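Local coordinates for putative uncharacterized protein smu.1604c (Streptococcus mutans, PDB 3L9F) that probably acts as a dimeric transcription regulator of the PadR family, with an N-terminal DNA-binding winged-helix domain, and binds metal ions, at residues K159-R162 with L163-L167; E175-P178 with T179-I182; Y71-I74 with Y75-R79; K48-S51 with G52-N56; K127-F130 with L131-F135. All coordinates share one frame; numbering follows the deposited sequence.

Contact 1 of 5, residues K159-R162 with L163-L167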
loop_
_atom_site.group_PDB
_atom_site.type_symbol
_atom_site.label_atom_id
_atom_site.label_comp_id
_atom_site.label_asym_id
_atom_site.label_seq_id
_atom_site.Cartn_x
_atom_site.Cartn_y
_atom_site.Cartn_z
ATOM N N LYS A 159 -8.627 7.259 -10.274
ATOM C CA LYS A 159 -8.281 7.771 -8.941
ATOM C C LYS A 159 -8.034 9.277 -8.946
ATOM O O LYS A 159 -8.431 9.980 -8.018
ATOM C CB LYS A 159 -7.073 7.031 -8.359
ATOM C CG LYS A 159 -7.368 5.569 -8.060
ATOM C CD LYS A 159 -6.104 4.814 -7.662
ATOM C CE LYS A 159 -6.402 3.346 -7.405
ATOM N NZ LYS A 159 -5.182 2.629 -6.954
ATOM N N ILE A 160 -7.375 9.767 -9.985
ATOM C CA ILE A 160 -7.157 11.206 -10.141
ATOM C C ILE A 160 -8.479 11.970 -10.243
ATOM O O ILE A 160 -8.679 13.006 -9.584
ATOM C CB ILE A 160 -6.318 11.499 -11.392
ATOM C CG1 ILE A 160 -4.874 11.009 -11.183
ATOM C CG2 ILE A 160 -6.364 12.981 -11.716
ATOM C CD1 ILE A 160 -4.004 11.033 -12.434
ATOM N N LYS A 161 -9.367 11.458 -11.082
ATOM C CA LYS A 161 -10.697 12.044 -11.276
ATOM C C LYS A 161 -11.459 12.131 -9.955
ATOM O O LYS A 161 -12.005 13.182 -9.598
ATOM C CB LYS A 161 -11.486 11.217 -12.298
ATOM C CG LYS A 161 -12.924 11.678 -12.513
ATOM C CD LYS A 161 -13.638 10.803 -13.546
ATOM C CE LYS A 161 -15.064 11.278 -13.803
ATOM N NZ LYS A 161 -15.938 11.111 -12.609
ATOM N N ARG A 162 -11.476 11.024 -9.224
ATOM C CA ARG A 162 -12.171 10.945 -7.949
ATOM C C ARG A 162 -11.566 11.875 -6.896
ATOM O O ARG A 162 -12.287 12.594 -6.193
ATOM C CB ARG A 162 -12.181 9.495 -7.452
ATOM C CG ARG A 162 -13.030 9.262 -6.212
ATOM C CD ARG A 162 -13.744 7.923 -6.291
ATOM N NE ARG A 162 -12.841 6.876 -6.758
ATOM C CZ ARG A 162 -11.987 6.226 -5.975
ATOM N NH1 ARG A 162 -11.927 6.517 -4.682
ATOM N NH2 ARG A 162 -11.188 5.291 -6.483
ATOM N N LEU A 163 -10.239 11.870 -6.787
ATOM C CA LEU A 163 -9.581 12.720 -5.809
ATOM C C LEU A 163 -9.752 14.188 -6.188
ATOM O O LEU A 163 -9.997 15.038 -5.330
ATOM C CB LEU A 163 -8.105 12.347 -5.686
ATOM C CG LEU A 163 -7.282 13.190 -4.734
ATOM C CD1 LEU A 163 -7.927 13.246 -3.353
ATOM C CD2 LEU A 163 -5.869 12.609 -4.661
ATOM N N SER A 164 -9.651 14.483 -7.482
ATOM C CA SER A 164 -9.850 15.850 -7.961
ATOM C C SER A 164 -11.263 16.359 -7.666
ATOM O O SER A 164 -11.448 17.512 -7.256
ATOM C CB SER A 164 -9.560 15.936 -9.456
ATOM O OG SER A 164 -8.172 15.795 -9.692
ATOM N N GLU A 165 -12.253 15.495 -7.869
ATOM C CA GLU A 165 -13.647 15.856 -7.605
ATOM C C GLU A 165 -13.908 16.095 -6.110
ATOM O O GLU A 165 -14.635 17.016 -5.736
ATOM C CB GLU A 165 -14.601 14.809 -8.183
ATOM C CG GLU A 165 -14.583 14.761 -9.717
ATOM C CD GLU A 165 -15.522 13.709 -10.306
ATOM O OE1 GLU A 165 -16.052 12.876 -9.538
ATOM O OE2 GLU A 165 -15.720 13.711 -11.544
ATOM N N ASN A 166 -13.312 15.280 -5.245
ATOM C CA ASN A 166 -13.446 15.525 -3.810
ATOM C C ASN A 166 -12.727 16.802 -3.372
ATOM O O ASN A 166 -13.209 17.547 -2.519
ATOM C CB ASN A 166 -12.990 14.306 -2.994
ATOM C CG ASN A 166 -14.040 13.216 -2.949
ATOM O OD1 ASN A 166 -15.195 13.473 -2.586
ATOM N ND2 ASN A 166 -13.658 11.997 -3.331
ATOM N N LEU A 167 -11.579 17.073 -3.974
ATOM C CA LEU A 167 -10.847 18.283 -3.631
ATOM C C LEU A 167 -11.733 19.496 -3.927
ATOM O O LEU A 167 -11.872 20.399 -3.096
ATOM C CB LEU A 167 -9.559 18.372 -4.441
ATOM C CG LEU A 167 -8.838 19.720 -4.395
ATOM C CD1 LEU A 167 -8.318 20.043 -2.998
ATOM C CD2 LEU A 167 -7.699 19.744 -5.397
#
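Leu163 N opens the contact by donating to Lys159 O one helical turn back, at 2.9 Å. The side chain of Leu163 leaves the turn and packs on Tyr65, so it belongs to the buried side of the helix. Ser164 comes next and gives two bonds to one acceptor. Its backbone N reaches Ile160 O at 2.7 Å, and its OG reaches the same Ile160 O at 2.8 Å. The two donors approach from opposite faces of the carbonyl plane. OG lies beside its own backbone N (chi1 -71°), which turns the hydroxyl back toward the preceding turn. The serine hydroxyl is thereby satisfied within the helix. Glu165 continues the pattern through its N to Lys161 O. Its carboxylate also meets the lysine in an i to i+4 salt bridge, Lys161 NZ to Glu165 OE2 at 2.8 Å. NZ comes in on the syn side of OE2, 34° out of the carboxylate plane. A bend at the last lysine torsion (chi4 -66°) swings NZ round to the carboxylate. This bridge lies on the exposed face. Asn166 N closes the series on Arg162 O at 3.0 Å. The side chains of Asn166 and Arg162 run side by side, with CG of Arg162 4.0 Å from ND2 of Asn166. The guanidinium itself is held elsewhere, by Glu158 and Ser64. All of this lies on helix 142-172, in a predicted coiled coil. Helix 178-202 packs along it, with Tyr191 against Lys159 and Ile160, and Leu188 against Ser164.

Contact 2 of 5, residues E175-P178 with T179-I182; sequences ELTP and TQEI
Thr177 and Gln180 form a capping box at the start of helix 178-202, with Thr177 as the N-cap. Two reciprocal hydrogen bonds define it. Gln180 N donates to Thr177 OG1 at 3.0 Å, and Thr177 N donates to Gln180 OE1, also at 3.0 Å. The second bond is nearly straight at its hydrogen (173°), but the donor stands above the amide carbonyl plane, 43° out of it. OG1 of Thr177 sits between its own N and carbonyl carbon (chi1 73°), which brings it over the first turn. Extended beyond CG, the glutamine chain carries its amide back to the backbone ahead of the helix. Gln180 NE2 is used as well, by Phe135 O of the second subunit. Thr179 OG1 likewise bonds to Leu134 O of the second subunit. The cap therefore lies at the dimer interface.

The backbone bonds of the first turn follow. Glu181 N donates to Thr177 O at 2.8 Å, and Ile182 N to Pro178 O at 3.2 Å.

Apolar contact comes from Leu176, just ahead of the cap. Its CD1 rests on CB of Gln180 at 3.6 Å, and the two side chains run past each other in opposite directions. Its CD2 touches CB of Glu181 at 3.8 Å, where the side chains cross at about a right angle. Leu176 also packs on Leu167 and Trp170 of helix 142-172, which ties the inter-helix loop to both helices.

A water joins the two segments, donating to Pro178 O at 2.7 Å and to Glu181 OE1 at 3.1 Å.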
loop_
_atom_site.group_PDB
_atom_site.type_symbol
_atom_site.label_atom_id
_atom_site.label_comp_id
_atom_site.label_asym_id
_atom_site.label_seq_id
_atom_site.Cartn_x
_atom_site.Cartn_y
_atom_site.Cartn_z
ATOM N N GLU A 175 -14.713 23.160 3.680
ATOM C CA GLU A 175 -14.375 22.163 4.681
ATOM C C GLU A 175 -12.914 21.745 4.636
ATOM O O GLU A 175 -12.388 21.197 5.607
ATOM C CB GLU A 175 -15.262 20.942 4.504
ATOM C CG GLU A 175 -16.722 21.275 4.689
ATOM C CD GLU A 175 -17.621 20.088 4.466
ATOM O OE1 GLU A 175 -17.165 19.075 3.892
ATOM O OE2 GLU A 175 -18.797 20.180 4.862
ATOM N N LEU A 176 -12.255 22.011 3.516
ATOM C CA LEU A 176 -10.880 21.551 3.328
ATOM C C LEU A 176 -9.901 22.286 4.239
ATOM O O LEU A 176 -9.768 23.505 4.155
ATOM C CB LEU A 176 -10.459 21.738 1.874
ATOM C CG LEU A 176 -9.093 21.146 1.519
ATOM C CD1 LEU A 176 -9.169 19.640 1.527
ATOM C CD2 LEU A 176 -8.633 21.649 0.167
ATOM N N THR A 177 -9.212 21.548 5.104
ATOM C CA THR A 177 -8.229 22.154 5.993
ATOM C C THR A 177 -6.891 22.248 5.268
ATOM O O THR A 177 -6.652 21.529 4.297
ATOM C CB THR A 177 -8.035 21.334 7.272
ATOM O OG1 THR A 177 -7.303 20.138 6.967
ATOM C CG2 THR A 177 -9.378 20.962 7.878
ATOM N N PRO A 178 -6.016 23.147 5.725
ATOM C CA PRO A 178 -4.700 23.281 5.095
ATOM C C PRO A 178 -3.920 21.970 5.078
ATOM O O PRO A 178 -3.309 21.675 4.052
ATOM C CB PRO A 178 -4.000 24.304 5.982
ATOM C CG PRO A 178 -5.129 25.152 6.492
ATOM C CD PRO A 178 -6.268 24.203 6.719
ATOM N N THR A 179 -3.928 21.200 6.166
ATOM C CA THR A 179 -3.205 19.922 6.156
ATOM C C THR A 179 -3.866 18.903 5.233
ATOM O O THR A 179 -3.187 18.092 4.591
ATOM C CB THR A 179 -3.002 19.311 7.573
ATOM O OG1 THR A 179 -4.258 19.250 8.271
ATOM C CG2 THR A 179 -2.015 20.152 8.372
ATOM N N GLN A 180 -5.193 18.927 5.165
ATOM C CA GLN A 180 -5.874 18.075 4.197
ATOM C C GLN A 180 -5.460 18.441 2.781
ATOM O O GLN A 180 -5.253 17.573 1.928
ATOM C CB GLN A 180 -7.394 18.178 4.348
ATOM C CG GLN A 180 -7.909 17.416 5.553
ATOM C CD GLN A 180 -9.344 17.751 5.886
ATOM O OE1 GLN A 180 -9.938 18.641 5.281
ATOM N NE2 GLN A 180 -9.906 17.047 6.862
ATOM N N GLU A 181 -5.339 19.733 2.526
ATOM C CA GLU A 181 -4.933 20.172 1.202
ATOM C C GLU A 181 -3.582 19.572 0.832
ATOM O O GLU A 181 -3.393 19.123 -0.299
ATOM C CB GLU A 181 -4.905 21.698 1.112
ATOM C CG GLU A 181 -4.702 22.231 -0.304
ATOM C CD GLU A 181 -4.926 23.731 -0.394
ATOM O OE1 GLU A 181 -4.510 24.463 0.536
ATOM O OE2 GLU A 181 -5.517 24.179 -1.399
ATOM N N ILE A 182 -2.647 19.549 1.781
ATOM C CA ILE A 182 -1.339 18.946 1.515
ATOM C C ILE A 182 -1.473 17.486 1.085
ATOM O O ILE A 182 -0.821 17.047 0.140
ATOM C CB ILE A 182 -0.389 19.006 2.734
ATOM C CG1 ILE A 182 -0.062 20.459 3.090
ATOM C CG2 ILE A 182 0.903 18.241 2.435
ATOM C CD1 ILE A 182 0.475 20.629 4.499
HETATM O O HOH W 1 -2.247 23.508 2.365
#

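Contact 3 of 5, residues Y71-I74 with Y75-R79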
loop_
_atom_site.group_PDB
_atom_site.type_symbol
_atom_site.label_atom_id
_atom_site.label_comp_id
_atom_site.label_asym_id
_atom_site.label_seq_id
_atom_site.Cartn_x
_atom_site.Cartn_y
_atom_site.Cartn_z
ATOM N N TYR A 71 -10.805 -5.810 0.776
ATOM C CA TYR A 71 -12.257 -5.782 0.881
ATOM C C TYR A 71 -12.727 -6.380 2.198
ATOM O O TYR A 71 -12.138 -7.336 2.701
ATOM C CB TYR A 71 -12.893 -6.544 -0.284
ATOM N N GLY A 72 -13.786 -5.804 2.758
ATOM C CA GLY A 72 -14.433 -6.374 3.926
ATOM C C GLY A 72 -13.667 -6.194 5.219
ATOM O O GLY A 72 -13.727 -7.040 6.112
ATOM N N MET A 73 -12.928 -5.096 5.314
ATOM C CA MET A 73 -12.293 -4.709 6.565
ATOM C C MET A 73 -13.318 -4.039 7.466
ATOM O O MET A 73 -13.343 -4.263 8.676
ATOM C CB MET A 73 -11.156 -3.718 6.294
ATOM C CG MET A 73 -10.534 -3.085 7.546
ATOM S SD MET A 73 -11.454 -1.701 8.280
ATOM C CE MET A 73 -11.025 -0.356 7.173
ATOM N N ILE A 74 -14.150 -3.197 6.861
ATOM C CA ILE A 74 -14.982 -2.256 7.615
ATOM C C ILE A 74 -15.948 -2.923 8.604
ATOM O O ILE A 74 -16.054 -2.507 9.759
ATOM C CB ILE A 74 -15.733 -1.273 6.657
ATOM C CG1 ILE A 74 -16.647 -0.335 7.436
ATOM C CG2 ILE A 74 -16.535 -2.029 5.603
ATOM C CD1 ILE A 74 -17.446 0.588 6.527
ATOM N N TYR A 75 -16.634 -3.970 8.164
ATOM C CA TYR A 75 -17.675 -4.565 8.998
ATOM C C TYR A 75 -17.143 -5.314 10.233
ATOM O O TYR A 75 -17.617 -5.089 11.344
ATOM C CB TYR A 75 -18.640 -5.401 8.143
ATOM C CG TYR A 75 -19.217 -4.594 6.991
ATOM C CD1 TYR A 75 -20.097 -3.543 7.225
ATOM C CD2 TYR A 75 -18.861 -4.868 5.674
ATOM C CE1 TYR A 75 -20.619 -2.789 6.176
ATOM C CE2 TYR A 75 -19.378 -4.126 4.621
ATOM C CZ TYR A 75 -20.258 -3.088 4.877
ATOM O OH TYR A 75 -20.768 -2.348 3.828
ATOM N N PRO A 76 -16.132 -6.177 10.057
ATOM C CA PRO A 76 -15.538 -6.785 11.253
ATOM C C PRO A 76 -14.913 -5.755 12.194
ATOM O O PRO A 76 -14.942 -5.937 13.413
ATOM C CB PRO A 76 -14.450 -7.696 10.670
ATOM C CG PRO A 76 -14.961 -8.044 9.316
ATOM C CD PRO A 76 -15.646 -6.807 8.817
ATOM N N THR A 77 -14.359 -4.681 11.640
ATOM C CA THR A 77 -13.657 -3.701 12.454
ATOM C C THR A 77 -14.664 -2.867 13.248
ATOM O O THR A 77 -14.431 -2.522 14.411
ATOM C CB THR A 77 -12.783 -2.789 11.580
ATOM O OG1 THR A 77 -11.794 -3.588 10.917
ATOM C CG2 THR A 77 -12.097 -1.734 12.424
ATOM N N LEU A 78 -15.786 -2.549 12.614
ATOM C CA LEU A 78 -16.873 -1.878 13.321
ATOM C C LEU A 78 -17.381 -2.756 14.471
ATOM O O LEU A 78 -17.656 -2.267 15.572
ATOM C CB LEU A 78 -18.013 -1.538 12.362
ATOM C CG LEU A 78 -17.739 -0.417 11.354
ATOM C CD1 LEU A 78 -18.822 -0.411 10.283
ATOM C CD2 LEU A 78 -17.666 0.932 12.079
ATOM N N ARG A 79 -17.492 -4.053 14.214
ATOM C CA ARG A 79 -17.949 -4.983 15.239
ATOM C C ARG A 79 -17.027 -4.980 16.452
ATOM O O ARG A 79 -17.497 -4.968 17.592
ATOM C CB ARG A 79 -18.116 -6.400 14.673
ATOM C CG ARG A 79 -19.365 -6.562 13.802
ATOM C CD ARG A 79 -19.758 -8.023 13.606
ATOM N NE ARG A 79 -18.789 -8.766 12.802
ATOM C CZ ARG A 79 -18.805 -8.828 11.473
ATOM N NH1 ARG A 79 -19.740 -8.183 10.789
ATOM N NH2 ARG A 79 -17.883 -9.530 10.828
#
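The chain turns from loop into helix here, and its first backbone bonds are Thr77 N to Met73 O at 3.2 Å and Leu78 N to Ile74 O at 2.9 Å. Met73 O takes a second bond from Thr77 OG1, at 2.8 Å. This hydroxyl stands above the carbonyl plane, 41° out of it. OG1 of Thr77 also touches SD of Met73 at 3.3 Å. The bend at chi2 of the methionine folds the sulfur back toward the threonine hydroxyl.

Ile74 begins helix 74-83, which in a PadR winged-helix domain is probably the recognition helix of the helix-turn-helix. Gly72, with a positive phi of 74°, lies in the loop that leads into it. Pro76 follows in the first turn, and its CD lies 3.3 Å from Gly72 O.

Ile74 sends its two branches to different neighbours. CG2 lies over the centre of one face of the Tyr75 ring in a CH-pi contact, 3.7 Å from the ring centroid. CG1 runs alongside Leu78 and meets its CD1 at 3.6 Å. The CG1 branch is anti to the backbone N (chi1 177°), placing it on the Leu78 side. Ile74 and Leu78 face inward, where both pack on Ile55 of helix 52-62. Met73 and Thr77 lie against Ile41 of helix 37-44.

Contact 4 of 5, residues K48-S51 with G52-N56; sequences KERS and GYEIN
An N-cap starts helix 52-62 directly after the short strand 50-51, in the winged-helix domain. Ser51 is the cap residue. Its OG accepts from Glu54 N at 3.0 Å, and its carbonyl O accepts from Ile55 N at 2.9 Å. With chi1 at 68° the hydroxyl oxygen tucks back over its own main chain, within reach of the Glu54 amide.

Arg50 and Glu54 add a salt bridge outside the cap. Arg50 NH1 donates to Glu54 OE2 at 2.7 Å. The oxygen lies in the guanidinium plane, at its edge, while the carboxylate plane is turned 62° from it. The two side chains cross at about a right angle. Lys48 CB lies over one guanidinium face, and Arg50 NE bonds to Ile44 O. A water accepts from Ser51 N and donates to Glu54 OE1 at 2.7 Å. CB of Arg50 also touches CG1 of Ile55 at 3.9 Å.

Both carboxylate oxygens of Glu54 thus have partners. The cap serves the Glu54 amide at the helix start. The negative charge of the carboxylate, though shared with Arg50, probably interacts favourably with the positive end of the helix dipole.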
loop_
_atom_site.group_PDB
_atom_site.type_symbol
_atom_site.label_atom_id
_atom_site.label_comp_id
_atom_site.label_asym_id
_atom_site.label_seq_id
_atom_site.Cartn_x
_atom_site.Cartn_y
_atom_site.Cartn_z
ATOM N N LYS A 48 -18.663 13.154 13.532
ATOM C CA LYS A 48 -20.063 12.923 13.180
ATOM C C LYS A 48 -20.491 11.474 13.443
ATOM O O LYS A 48 -19.704 10.543 13.219
ATOM C CB LYS A 48 -20.276 13.203 11.684
ATOM C CG LYS A 48 -20.020 14.635 11.203
ATOM C CD LYS A 48 -21.145 15.550 11.646
ATOM C CE LYS A 48 -21.158 16.849 10.869
ATOM N NZ LYS A 48 -22.333 17.674 11.263
ATOM N N GLU A 49 -21.728 11.282 13.911
ATOM C CA GLU A 49 -22.365 9.962 13.861
ATOM C C GLU A 49 -22.650 9.660 12.397
ATOM O O GLU A 49 -23.133 10.525 11.655
ATOM C CB GLU A 49 -23.681 9.938 14.655
ATOM C CG GLU A 49 -23.538 10.313 16.125
ATOM C CD GLU A 49 -24.731 9.871 16.972
ATOM O OE1 GLU A 49 -25.631 9.171 16.450
ATOM O OE2 GLU A 49 -24.759 10.210 18.172
ATOM N N ARG A 50 -22.332 8.449 11.958
ATOM C CA ARG A 50 -22.498 8.101 10.553
ATOM C C ARG A 50 -23.056 6.694 10.385
ATOM O O ARG A 50 -22.717 5.799 11.146
ATOM C CB ARG A 50 -21.163 8.185 9.819
ATOM C CG ARG A 50 -20.392 9.487 10.027
ATOM C CD ARG A 50 -19.216 9.539 9.061
ATOM N NE ARG A 50 -18.244 10.572 9.397
ATOM C CZ ARG A 50 -18.291 11.821 8.953
ATOM N NH1 ARG A 50 -19.287 12.221 8.170
ATOM N NH2 ARG A 50 -17.339 12.675 9.300
ATOM N N SER A 51 -23.909 6.504 9.388
ATOM C CA SER A 51 -24.361 5.168 9.022
ATOM C C SER A 51 -23.201 4.349 8.450
ATOM O O SER A 51 -22.208 4.901 7.981
ATOM C CB SER A 51 -25.451 5.246 7.961
ATOM O OG SER A 51 -24.914 5.723 6.729
ATOM N N GLY A 52 -23.343 3.032 8.467
ATOM C CA GLY A 52 -22.384 2.169 7.786
ATOM C C GLY A 52 -22.227 2.542 6.320
ATOM O O GLY A 52 -21.114 2.514 5.776
ATOM N N TYR A 53 -23.340 2.891 5.673
ATOM C CA TYR A 53 -23.305 3.297 4.279
ATOM C C TYR A 53 -22.340 4.459 4.117
ATOM O O TYR A 53 -21.495 4.455 3.225
ATOM C CB TYR A 53 -24.663 3.803 3.811
ATOM C CG TYR A 53 -25.800 2.812 3.802
ATOM C CD1 TYR A 53 -25.614 1.499 3.410
ATOM C CD2 TYR A 53 -27.088 3.227 4.126
ATOM C CE1 TYR A 53 -26.691 0.595 3.363
ATOM C CE2 TYR A 53 -28.161 2.347 4.094
ATOM C CZ TYR A 53 -27.956 1.032 3.716
ATOM O OH TYR A 53 -29.030 0.173 3.680
ATOM N N GLU A 54 -22.509 5.469 4.966
ATOM C CA GLU A 54 -21.725 6.693 4.868
ATOM C C GLU A 54 -20.244 6.447 5.186
ATOM O O GLU A 54 -19.350 7.001 4.541
ATOM C CB GLU A 54 -22.299 7.769 5.799
ATOM C CG GLU A 54 -21.587 9.083 5.666
ATOM C CD GLU A 54 -22.220 10.166 6.499
ATOM O OE1 GLU A 54 -23.463 10.176 6.604
ATOM O OE2 GLU A 54 -21.473 11.005 7.039
ATOM N N ILE A 55 -19.983 5.620 6.189
ATOM C CA ILE A 55 -18.602 5.300 6.542
ATOM C C ILE A 55 -17.934 4.601 5.364
ATOM O O ILE A 55 -16.806 4.915 4.981
ATOM C CB ILE A 55 -18.540 4.369 7.761
ATOM C CG1 ILE A 55 -18.955 5.131 9.022
ATOM C CG2 ILE A 55 -17.133 3.826 7.925
ATOM C CD1 ILE A 55 -19.287 4.205 10.189
ATOM N N ASN A 56 -18.646 3.648 4.781
ATOM C CA ASN A 56 -18.110 2.926 3.644
ATOM C C ASN A 56 -17.868 3.863 2.466
ATOM O O ASN A 56 -16.862 3.749 1.776
ATOM C CB ASN A 56 -19.053 1.799 3.252
ATOM C CG ASN A 56 -18.540 0.995 2.085
ATOM O OD1 ASN A 56 -17.580 0.235 2.216
ATOM N ND2 ASN A 56 -19.175 1.158 0.930
HETATM O O HOH W 2 -25.142 8.986 8.313
#

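Contact 5 of 5, residues K127-F130 with L131-F135; sequences KSDF and LMRLF
Asp129 OD1 is gripped by Arg133 NE at 2.8 Å and by Tyr116 OH of the second subunit. The carboxylate meets the guanidinium side-on, with a second, more bent bond from Arg133 NH1 to Asp129 OD2 at 2.9 Å. The two planes are well turned from each other. NE reaches OD1 from above the carboxylate plane, 43° out of it, while OD1 lies close to the guanidinium plane. NH1 comes to OD2 on the syn side. The arginine chain bends at chi2 (-49°), which folds the guanidinium back over the preceding turn. OD2 also accepts from Asn122 N of the second subunit, and Arg133 NH2 donates to Ser119 O there. This buried ion pair is thus held in place partly by the partner chain.

Ser128 caps the helix. Its OG accepts from Leu131 N at 3.1 Å, with nitrogen, hydrogen and oxygen almost in line (171°). CG of Leu131 packs on the same OG at 3.3 Å. Main-chain bonds then run from Met132 N to Ser128 O and from Arg133 N to Asp129 O.

Phe130 provides the apolar part. Its CD2 meets CD2 of Leu131 at 3.8 Å, and its CZ meets CD2 of Leu134 at 3.9 Å. Leu134 also packs on Leu145 and Leu148 of helix 142-172. The arrangement is an N-capped short helix with an i to i+4 salt bridge, set in the dimer interface of the C-terminal region.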
loop_
_atom_site.group_PDB
_atom_site.type_symbol
_atom_site.label_atom_id
_atom_site.label_comp_id
_atom_site.label_asym_id
_atom_site.label_seq_id
_atom_site.Cartn_x
_atom_site.Cartn_y
_atom_site.Cartn_z
ATOM N N LYS A 127 1.689 -2.253 -1.543
ATOM C CA LYS A 127 1.840 -3.520 -2.233
ATOM C C LYS A 127 1.156 -3.385 -3.573
ATOM O O LYS A 127 -0.067 -3.254 -3.650
ATOM C CB LYS A 127 1.233 -4.654 -1.403
ATOM C CG LYS A 127 1.731 -4.651 0.034
ATOM C CD LYS A 127 1.590 -5.991 0.747
ATOM C CE LYS A 127 0.180 -6.262 1.195
ATOM N NZ LYS A 127 0.139 -7.468 2.070
ATOM N N SER A 128 1.951 -3.369 -4.633
ATOM C CA SER A 128 1.419 -3.156 -5.965
ATOM C C SER A 128 1.456 -4.439 -6.767
ATOM O O SER A 128 2.533 -4.919 -7.126
ATOM C CB SER A 128 2.198 -2.063 -6.704
ATOM O OG SER A 128 1.759 -1.965 -8.054
ATOM N N ASP A 129 0.279 -4.986 -7.062
ATOM C CA ASP A 129 0.196 -6.174 -7.890
ATOM C C ASP A 129 0.658 -5.855 -9.304
ATOM O O ASP A 129 1.336 -6.667 -9.939
ATOM C CB ASP A 129 -1.234 -6.714 -7.909
ATOM C CG ASP A 129 -1.319 -8.127 -8.445
ATOM O OD1 ASP A 129 -0.277 -8.815 -8.501
ATOM O OD2 ASP A 129 -2.434 -8.553 -8.809
ATOM N N PHE A 130 0.282 -4.679 -9.803
ATOM C CA PHE A 130 0.697 -4.257 -11.134
ATOM C C PHE A 130 2.218 -4.330 -11.271
ATOM O O PHE A 130 2.735 -4.954 -12.196
ATOM C CB PHE A 130 0.221 -2.835 -11.441
ATOM C CG PHE A 130 0.851 -2.242 -12.670
ATOM C CD1 PHE A 130 0.495 -2.690 -13.938
ATOM C CD2 PHE A 130 1.801 -1.239 -12.560
ATOM C CE1 PHE A 130 1.076 -2.148 -15.063
ATOM C CE2 PHE A 130 2.391 -0.702 -13.674
ATOM C CZ PHE A 130 2.024 -1.156 -14.935
ATOM N N LEU A 131 2.935 -3.679 -10.361
ATOM C CA LEU A 131 4.396 -3.681 -10.440
ATOM C C LEU A 131 4.945 -5.106 -10.338
ATOM O O LEU A 131 5.883 -5.472 -11.050
ATOM C CB LEU A 131 4.997 -2.792 -9.356
ATOM C CG LEU A 131 4.683 -1.303 -9.520
ATOM C CD1 LEU A 131 5.354 -0.532 -8.398
ATOM C CD2 LEU A 131 5.168 -0.805 -10.872
ATOM N N MET A 132 4.340 -5.914 -9.466
ATOM C CA MET A 132 4.773 -7.297 -9.298
ATOM C C MET A 132 4.721 -8.030 -10.638
ATOM O O MET A 132 5.659 -8.745 -10.992
ATOM C CB MET A 132 3.906 -8.000 -8.248
ATOM C CG MET A 132 4.347 -9.399 -7.872
ATOM S SD MET A 132 3.672 -10.678 -8.963
ATOM C CE MET A 132 4.031 -12.149 -7.991
ATOM N N ARG A 133 3.632 -7.840 -11.387
ATOM C CA ARG A 133 3.457 -8.546 -12.655
ATOM C C ARG A 133 4.578 -8.179 -13.612
ATOM O O ARG A 133 5.128 -9.036 -14.307
ATOM C CB ARG A 133 2.110 -8.206 -13.305
ATOM C CG ARG A 133 0.899 -8.430 -12.424
ATOM C CD ARG A 133 0.915 -9.800 -11.758
ATOM N NE ARG A 133 -0.317 -10.022 -11.006
ATOM C CZ ARG A 133 -1.417 -10.566 -11.521
ATOM N NH1 ARG A 133 -2.497 -10.713 -10.771
ATOM N NH2 ARG A 133 -1.434 -10.961 -12.788
ATOM N N LEU A 134 4.906 -6.895 -13.670
ATOM C CA LEU A 134 6.007 -6.466 -14.524
ATOM C C LEU A 134 7.363 -6.974 -14.011
ATOM O O LEU A 134 8.213 -7.390 -14.800
ATOM C CB LEU A 134 6.009 -4.943 -14.684
ATOM C CG LEU A 134 5.236 -4.412 -15.896
ATOM C CD1 LEU A 134 3.776 -4.863 -15.855
ATOM C CD2 LEU A 134 5.336 -2.902 -15.961
ATOM N N PHE A 135 7.567 -6.953 -12.694
ATOM C CA PHE A 135 8.847 -7.408 -12.150
ATOM C C PHE A 135 9.099 -8.861 -12.502
ATOM O O PHE A 135 10.222 -9.244 -12.844
ATOM C CB PHE A 135 8.946 -7.221 -10.634
ATOM C CG PHE A 135 10.343 -7.403 -10.112
ATOM C CD1 PHE A 135 11.213 -6.328 -10.057
ATOM C CD2 PHE A 135 10.797 -8.655 -9.715
ATOM C CE1 PHE A 135 12.508 -6.484 -9.595
ATOM C CE2 PHE A 135 12.091 -8.819 -9.254
ATOM C CZ PHE A 135 12.949 -7.729 -9.195
#

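Contacts 3 and 4 belong to the PadR-like region and touch: Ile74 CD1 packs on Ile55 CG2 at 3.5 Å, joining helix 74-83 to helix 52-62. Contacts 1, 2 and 5 lie in the C-terminal region. Leu167 CD1 of contact 1 lies 3.6 Å from Leu176 CD2 of contact 2, where helix 142-172 meets the loop to helix 178-202. Contacts 2 and 5 are about 31 Å apart between centres, yet contact 2 of one copy meets contact 5 of the other, through Thr179 OG1 and Leu134 O. Asp68, a magnesium ligand in a structure of this protein but with no ion bound in this chain, lies about 5 Å from Lys159 of contact 1, side chain to side chain.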